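Local structure of hypothetical protein SpyM3_0169 (Streptococcus pyogenes, 1PG6) at residues P97-G109 and T152-I166. The protein is of unknown function but belongs by sequence to the AIM24 family of the cupin clan, and binds calcium ions in the crystal. Numbering follows the deposited sequence.
Sequences PNTPGQIVALELG and TEGLGTLLANSFGSI. With CA (calcium ion), chain B.
Thr99 and Asn161 reach a shared calcium ion through matching first torsions: OG1 of Thr99 (chi1 60°) and CG of Asn161 (chi1 78°) both sit between their own backbone N and carbonyl carbon. The setting is an antiparallel pair at the edge of a six-stranded sheet in a chain of antiparallel sheets assigned to the cupin clan, with strand 103-108 outermost and strand 156-161 next to it; it illustrates how a metal can clasp the end of a beta ladder. Thr99 chelates the calcium through its carbonyl O and through OG1, the latter at 2.6 Å, while Asn161 OD1 binds it at 2.7 Å; Ser162 O and a water complete the contacts made here. ND2 of the same Asn161 amide is hydrogen-bonded to Gly118 O, and with OD1 on the metal this fixes how the group is turned. Ser162 OG receives the N-H of Gln102, with N at 3.1 Å, and donates to Gly164 O from above that carbonyl's plane. Beyond lies a regular ladder, in which Val104 and Ala160 exchange two nearly straight bonds, as do Leu106 and Leu158. On one face Val104 CG1 rests against Ala160 CB at 3.7 Å and meets Ile166 CD1, whereas Leu108 turns its methyls to Thr152, which it crosses at about a right angle, and to Leu158 CB, with CD2 3.6 Å from Thr152 OG1, a hydroxyl bonded to Gln112. On the opposite face Ala105 CB meets Leu159 CD2 at 3.5 Å. The bent Glu107 side chain lies across Thr157, and one water donates to both Glu107 OE2, at 2.6 Å, and Thr157 OG1.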
ATOM      1  N   PRO A  97       8.062   6.288  -4.065  1.00  9.56           N
ATOM      2  CA  PRO A  97       7.823   5.162  -3.154  1.00 12.56           C
ATOM      3  C   PRO A  97       8.940   5.154  -2.111  1.00 13.08           C
ATOM      4  O   PRO A  97      10.058   5.585  -2.405  1.00 11.79           O
ATOM      5  CB  PRO A  97       7.911   3.945  -4.074  1.00 13.47           C
ATOM      6  CG  PRO A  97       7.542   4.490  -5.426  1.00 15.91           C
ATOM      7  CD  PRO A  97       8.246   5.818  -5.449  1.00 11.79           C
ATOM      8  N   ASN A  98       8.660   4.650  -0.910  1.00 14.48           N
ATOM      9  CA  ASN A  98       9.685   4.625   0.132  1.00 15.98           C
ATOM     10  C   ASN A  98      10.663   3.461   0.021  1.00 14.90           C
ATOM     11  O   ASN A  98      11.628   3.396   0.780  1.00 13.60           O
ATOM     12  CB  ASN A  98       9.047   4.639   1.529  1.00 20.51           C
ATOM     13  CG  ASN A  98       8.119   3.468   1.766  1.00 22.41           C
ATOM     14  OD1 ASN A  98       8.459   2.321   1.491  1.00 29.29           O
ATOM     15  ND2 ASN A  98       6.937   3.753   2.299  1.00 29.04           N
ATOM     16  N   THR A  99      10.423   2.542  -0.912  1.00 12.91           N
ATOM     17  CA  THR A  99      11.333   1.411  -1.096  1.00 12.06           C
ATOM     18  C   THR A  99      11.728   1.261  -2.565  1.00 11.97           C
ATOM     19  O   THR A  99      10.959   1.606  -3.464  1.00 11.53           O
ATOM     20  CB  THR A  99      10.712   0.067  -0.604  1.00 13.15           C
ATOM     21  OG1 THR A  99       9.511  -0.213  -1.326  1.00 12.50           O
ATOM     22  CG2 THR A  99      10.377   0.134   0.869  1.00 12.82           C
ATOM     23  N   PRO A 100      12.946   0.766  -2.828  1.00 11.05           N
ATOM     24  CA  PRO A 100      13.419   0.581  -4.205  1.00 12.05           C
ATOM     25  C   PRO A 100      12.570  -0.466  -4.911  1.00 10.23           C
ATOM     26  O   PRO A 100      12.490  -1.606  -4.458  1.00 10.31           O
ATOM     27  CB  PRO A 100      14.853   0.090  -4.024  1.00 11.76           C
ATOM     28  CG  PRO A 100      15.241   0.615  -2.662  1.00 14.44           C
ATOM     29  CD  PRO A 100      14.001   0.436  -1.856  1.00 13.08           C
ATOM     30  N   GLY A 101      11.931  -0.096  -6.016  1.00  9.54           N
ATOM     31  CA  GLY A 101      11.116  -1.071  -6.714  1.00  9.95           C
ATOM     32  C   GLY A 101      10.340  -0.496  -7.876  1.00 10.20           C
ATOM     33  O   GLY A 101      10.840   0.357  -8.600  1.00 10.21           O
ATOM     34  N   GLN A 102       9.108  -0.963  -8.037  1.00  7.66           N
ATOM     35  CA  GLN A 102       8.249  -0.527  -9.127  1.00  9.04           C
ATOM     36  C   GLN A 102       6.917  -0.009  -8.602  1.00  8.77           C
ATOM     37  O   GLN A 102       6.616  -0.114  -7.413  1.00  9.06           O
ATOM     38  CB  GLN A 102       7.989  -1.691 -10.097  1.00 11.97           C
ATOM     39  CG  GLN A 102       9.238  -2.172 -10.863  1.00 14.17           C
ATOM     40  CD  GLN A 102       8.954  -3.341 -11.807  1.00 16.33           C
ATOM     41  OE1 GLN A 102       9.515  -3.428 -12.905  1.00 20.61           O
ATOM     42  NE2 GLN A 102       8.095  -4.248 -11.376  1.00 16.95           N
ATOM     43  N   ILE A 103       6.137   0.568  -9.506  1.00  9.56           N
ATOM     44  CA  ILE A 103       4.820   1.093  -9.180  1.00  9.41           C
ATOM     45  C   ILE A 103       3.845   0.480 -10.172  1.00 11.45           C
ATOM     46  O   ILE A 103       4.167   0.323 -11.348  1.00 12.52           O
ATOM     47  CB  ILE A 103       4.766   2.637  -9.321  1.00 10.60           C
ATOM     48  CG1 ILE A 103       5.714   3.284  -8.308  1.00 11.92           C
ATOM     49  CG2 ILE A 103       3.337   3.141  -9.104  1.00 10.53           C
ATOM     50  CD1 ILE A 103       5.882   4.787  -8.495  1.00 12.60           C
ATOM     51  N   VAL A 104       2.664   0.112  -9.694  1.00 11.68           N
ATOM     52  CA  VAL A 104       1.649  -0.455 -10.565  1.00 12.55           C
ATOM     53  C   VAL A 104       0.356   0.306 -10.308  1.00 13.25           C
ATOM     54  O   VAL A 104       0.001   0.574  -9.159  1.00 13.80           O
ATOM     55  CB  VAL A 104       1.444  -1.977 -10.293  1.00 14.38           C
ATOM     56  CG1 VAL A 104       1.080  -2.217  -8.836  1.00 16.65           C
ATOM     57  CG2 VAL A 104       0.378  -2.536 -11.217  1.00 18.63           C
ATOM     58  N   ALA A 105      -0.321   0.685 -11.385  1.00 11.74           N
ATOM     59  CA  ALA A 105      -1.580   1.417 -11.278  1.00 11.24           C
ATOM     60  C   ALA A 105      -2.718   0.439 -11.534  1.00 12.00           C
ATOM     61  O   ALA A 105      -2.695  -0.308 -12.507  1.00 13.89           O
ATOM     62  CB  ALA A 105      -1.617   2.547 -12.298  1.00 11.90           C
ATOM     63  N   LEU A 106      -3.711   0.452 -10.657  1.00 13.21           N
ATOM     64  CA  LEU A 106      -4.848  -0.439 -10.782  1.00 14.27           C
ATOM     65  C   LEU A 106      -6.149   0.362 -10.787  1.00 16.61           C
ATOM     66  O   LEU A 106      -6.382   1.195  -9.904  1.00 15.40           O
ATOM     67  CB  LEU A 106      -4.832  -1.442  -9.624  1.00 13.60           C
ATOM     68  CG  LEU A 106      -3.593  -2.354  -9.558  1.00 15.04           C
ATOM     69  CD1 LEU A 106      -3.580  -3.130  -8.246  1.00 14.59           C
ATOM     70  CD2 LEU A 106      -3.606  -3.323 -10.736  1.00 14.72           C
ATOM     71  N   GLU A 107      -6.984   0.112 -11.795  1.00 17.06           N
ATOM     72  CA  GLU A 107      -8.266   0.797 -11.945  1.00 18.48           C
ATOM     73  C   GLU A 107      -9.281   0.197 -10.980  1.00 18.39           C
ATOM     74  O   GLU A 107      -9.437  -1.021 -10.905  1.00 19.03           O
ATOM     75  CB  GLU A 107      -8.771   0.650 -13.384  1.00 21.81           C
ATOM     76  CG  GLU A 107     -10.071   1.393 -13.690  1.00 25.76           C
ATOM     77  CD  GLU A 107      -9.898   2.900 -13.755  1.00 29.88           C
ATOM     78  OE1 GLU A 107     -10.880   3.602 -14.087  1.00 32.09           O
ATOM     79  OE2 GLU A 107      -8.782   3.390 -13.477  1.00 30.90           O
ATOM     80  N   LEU A 108      -9.974   1.057 -10.245  1.00 18.96           N
ATOM     81  CA  LEU A 108     -10.955   0.592  -9.277  1.00 19.62           C
ATOM     82  C   LEU A 108     -12.385   0.773  -9.773  1.00 20.49           C
ATOM     83  O   LEU A 108     -12.708   1.761 -10.428  1.00 20.86           O
ATOM     84  CB  LEU A 108     -10.769   1.330  -7.952  1.00 18.63           C
ATOM     85  CG  LEU A 108      -9.352   1.307  -7.365  1.00 17.20           C
ATOM     86  CD1 LEU A 108      -9.324   2.119  -6.080  1.00 18.39           C
ATOM     87  CD2 LEU A 108      -8.918  -0.125  -7.104  1.00 17.22           C
ATOM     88  N   GLY A 109     -13.235  -0.191  -9.443  1.00 20.74           N
ATOM     89  CA  GLY A 109     -14.626  -0.142  -9.857  1.00 23.64           C
ATOM     90  C   GLY A 109     -15.208  -1.531  -9.722  1.00 24.33           C
ATOM     91  O   GLY A 109     -15.532  -1.961  -8.616  1.00 24.69           O
ATOM     92  N   THR A 152      -9.651  -1.491  -0.802  1.00 16.11           N
ATOM     93  CA  THR A 152     -10.192  -0.353  -1.536  1.00 16.95           C
ATOM     94  C   THR A 152     -11.676  -0.482  -1.845  1.00 18.22           C
ATOM     95  O   THR A 152     -12.255  -1.564  -1.756  1.00 17.61           O
ATOM     96  CB  THR A 152      -9.470  -0.160  -2.887  1.00 15.96           C
ATOM     97  OG1 THR A 152      -9.751  -1.275  -3.744  1.00 16.21           O
ATOM     98  CG2 THR A 152      -7.963  -0.061  -2.679  1.00 13.72           C
ATOM     99  N   GLU A 153     -12.272   0.641  -2.225  1.00 19.53           N
ATOM    100  CA  GLU A 153     -13.681   0.708  -2.582  1.00 22.50           C
ATOM    101  C   GLU A 153     -13.865   1.969  -3.413  1.00 20.76           C
ATOM    102  O   GLU A 153     -13.085   2.912  -3.296  1.00 19.99           O
ATOM    103  CB  GLU A 153     -14.541   0.790  -1.319  1.00 26.27           C
ATOM    104  CG  GLU A 153     -16.033   0.886  -1.584  1.00 33.44           C
ATOM    105  CD  GLU A 153     -16.839   1.077  -0.311  1.00 37.48           C
ATOM    106  OE1 GLU A 153     -16.615   2.090   0.391  1.00 39.16           O
ATOM    107  OE2 GLU A 153     -17.698   0.218  -0.011  1.00 40.73           O
ATOM    108  N   GLY A 154     -14.884   1.975  -4.266  1.00 18.83           N
ATOM    109  CA  GLY A 154     -15.150   3.146  -5.080  1.00 20.02           C
ATOM    110  C   GLY A 154     -14.504   3.167  -6.450  1.00 20.83           C
ATOM    111  O   GLY A 154     -13.912   2.182  -6.894  1.00 19.89           O
ATOM    112  N   LEU A 155     -14.626   4.307  -7.123  1.00 20.57           N
ATOM    113  CA  LEU A 155     -14.062   4.488  -8.452  1.00 21.13           C
ATOM    114  C   LEU A 155     -12.787   5.316  -8.365  1.00 21.41           C
ATOM    115  O   LEU A 155     -12.657   6.183  -7.501  1.00 21.88           O
ATOM    116  CB  LEU A 155     -15.067   5.198  -9.365  1.00 22.34           C
ATOM    117  CG  LEU A 155     -16.441   4.542  -9.532  1.00 23.56           C
ATOM    118  CD1 LEU A 155     -17.296   5.386 -10.468  1.00 24.40           C
ATOM    119  CD2 LEU A 155     -16.286   3.141 -10.087  1.00 23.65           C
ATOM    120  N   GLY A 156     -11.851   5.046  -9.265  1.00 20.35           N
ATOM    121  CA  GLY A 156     -10.605   5.787  -9.262  1.00 19.14           C
ATOM    122  C   GLY A 156      -9.414   4.899  -9.536  1.00 17.38           C
ATOM    123  O   GLY A 156      -9.556   3.749  -9.957  1.00 18.08           O
ATOM    124  N   THR A 157      -8.228   5.440  -9.302  1.00 16.21           N
ATOM    125  CA  THR A 157      -7.008   4.682  -9.527  1.00 15.81           C
ATOM    126  C   THR A 157      -6.248   4.466  -8.229  1.00 13.70           C
ATOM    127  O   THR A 157      -6.165   5.362  -7.396  1.00 13.94           O
ATOM    128  CB  THR A 157      -6.065   5.410 -10.494  1.00 17.82           C
ATOM    129  OG1 THR A 157      -6.721   5.601 -11.752  1.00 19.48           O
ATOM    130  CG2 THR A 157      -4.794   4.595 -10.702  1.00 18.70           C
ATOM    131  N   LEU A 158      -5.701   3.266  -8.072  1.00 12.88           N
ATOM    132  CA  LEU A 158      -4.902   2.914  -6.910  1.00 11.27           C
ATOM    133  C   LEU A 158      -3.478   2.721  -7.414  1.00 11.63           C
ATOM    134  O   LEU A 158      -3.267   2.077  -8.442  1.00 11.05           O
ATOM    135  CB  LEU A 158      -5.384   1.598  -6.290  1.00 13.33           C
ATOM    136  CG  LEU A 158      -4.369   0.878  -5.385  1.00 15.08           C
ATOM    137  CD1 LEU A 158      -4.235   1.626  -4.058  1.00 14.74           C
ATOM    138  CD2 LEU A 158      -4.826  -0.556  -5.131  1.00 14.92           C
ATOM    139  N   LEU A 159      -2.509   3.302  -6.719  1.00 11.19           N
ATOM    140  CA  LEU A 159      -1.110   3.117  -7.091  1.00 10.85           C
ATOM    141  C   LEU A 159      -0.473   2.299  -5.971  1.00 11.24           C
ATOM    142  O   LEU A 159      -0.481   2.717  -4.813  1.00 11.68           O
ATOM    143  CB  LEU A 159      -0.379   4.463  -7.227  1.00 10.25           C
ATOM    144  CG  LEU A 159      -0.845   5.428  -8.321  1.00 10.49           C
ATOM    145  CD1 LEU A 159       0.076   6.649  -8.368  1.00 11.36           C
ATOM    146  CD2 LEU A 159      -0.839   4.724  -9.670  1.00 10.20           C
ATOM    147  N   ALA A 160       0.052   1.124  -6.313  1.00 10.35           N
ATOM    148  CA  ALA A 160       0.710   0.258  -5.344  1.00 10.61           C
ATOM    149  C   ALA A 160       2.195   0.245  -5.692  1.00 10.65           C
ATOM    150  O   ALA A 160       2.563   0.449  -6.848  1.00 10.95           O
ATOM    151  CB  ALA A 160       0.138  -1.155  -5.416  1.00 10.41           C
ATOM    152  N   ASN A 161       3.046   0.020  -4.697  1.00 10.55           N
ATOM    153  CA  ASN A 161       4.493   0.014  -4.931  1.00 10.68           C
ATOM    154  C   ASN A 161       5.116  -1.253  -4.353  1.00  9.98           C
ATOM    155  O   ASN A 161       4.633  -1.793  -3.367  1.00 10.25           O
ATOM    156  CB  ASN A 161       5.116   1.237  -4.259  1.00 14.68           C
ATOM    157  CG  ASN A 161       5.258   1.053  -2.766  1.00 16.46           C
ATOM    158  OD1 ASN A 161       6.265   0.524  -2.297  1.00 23.81           O
ATOM    159  ND2 ASN A 161       4.245   1.448  -2.016  1.00 18.95           N
ATOM    160  N   SER A 162       6.210  -1.708  -4.958  1.00 10.01           N
ATOM    161  CA  SER A 162       6.885  -2.914  -4.489  1.00  9.49           C
ATOM    162  C   SER A 162       8.311  -2.672  -4.048  1.00  8.82           C
ATOM    163  O   SER A 162       8.921  -1.671  -4.401  1.00  9.93           O
ATOM    164  CB  SER A 162       6.955  -3.944  -5.614  1.00 11.26           C
ATOM    165  OG  SER A 162       7.776  -3.434  -6.661  1.00 10.11           O
ATOM    166  N   PHE A 163       8.833  -3.606  -3.264  1.00  6.64           N
ATOM    167  CA  PHE A 163      10.238  -3.591  -2.887  1.00  7.24           C
ATOM    168  C   PHE A 163      10.712  -4.709  -3.828  1.00  6.64           C
ATOM    169  O   PHE A 163      10.332  -5.874  -3.675  1.00  7.65           O
ATOM    170  CB  PHE A 163      10.444  -4.014  -1.437  1.00  8.30           C
ATOM    171  CG  PHE A 163      11.895  -4.159  -1.052  1.00  8.63           C
ATOM    172  CD1 PHE A 163      12.848  -3.235  -1.489  1.00  8.46           C
ATOM    173  CD2 PHE A 163      12.309  -5.205  -0.237  1.00  8.67           C
ATOM    174  CE1 PHE A 163      14.192  -3.359  -1.116  1.00  8.83           C
ATOM    175  CE2 PHE A 163      13.655  -5.340   0.146  1.00 10.16           C
ATOM    176  CZ  PHE A 163      14.596  -4.417  -0.294  1.00  9.37           C
ATOM    177  N   GLY A 164      11.524  -4.355  -4.815  1.00  7.36           N
ATOM    178  CA  GLY A 164      11.969  -5.342  -5.776  1.00  6.95           C
ATOM    179  C   GLY A 164      11.075  -5.234  -7.003  1.00  7.97           C
ATOM    180  O   GLY A 164      10.357  -4.244  -7.167  1.00  9.20           O
ATOM    181  N   SER A 165      11.123  -6.246  -7.866  1.00  8.56           N
ATOM    182  CA  SER A 165      10.329  -6.261  -9.096  1.00  8.26           C
ATOM    183  C   SER A 165       8.979  -6.942  -8.893  1.00  9.97           C
ATOM    184  O   SER A 165       8.850  -7.820  -8.042  1.00  9.94           O
ATOM    185  CB  SER A 165      11.100  -6.968 -10.213  1.00  9.89           C
ATOM    186  OG  SER A 165      12.340  -6.306 -10.480  1.00  8.85           O
ATOM    187  N   ILE A 166       7.991  -6.535  -9.689  1.00  9.65           N
ATOM    188  CA  ILE A 166       6.629  -7.069  -9.601  1.00 11.97           C
ATOM    189  C   ILE A 166       6.280  -8.138 -10.621  1.00 13.17           C
ATOM    190  O   ILE A 166       6.618  -8.026 -11.801  1.00 13.48           O
ATOM    191  CB  ILE A 166       5.577  -5.937  -9.755  1.00 12.36           C
ATOM    192  CG1 ILE A 166       5.705  -4.953  -8.596  1.00 11.94           C
ATOM    193  CG2 ILE A 166       4.154  -6.527  -9.809  1.00 15.20           C
ATOM    194  CD1 ILE A 166       4.842  -3.697  -8.767  1.00 14.28           C
TER
HETATM  195 CA    CA B 237       8.608   0.642  -3.584  1.00 31.32          CA
HETATM  196  O   HOH W   1       7.525  -1.574  -0.140  1.00 23.36           O
HETATM  197  O   HOH W   2       8.683   1.397  -5.962  1.00 15.73           O
HETATM  198  O   HOH W   3      -6.216   3.500 -13.661  1.00 45.61           O
HETATM  199  O   HOH W   4     -12.551   3.678 -12.113  1.00 46.77           O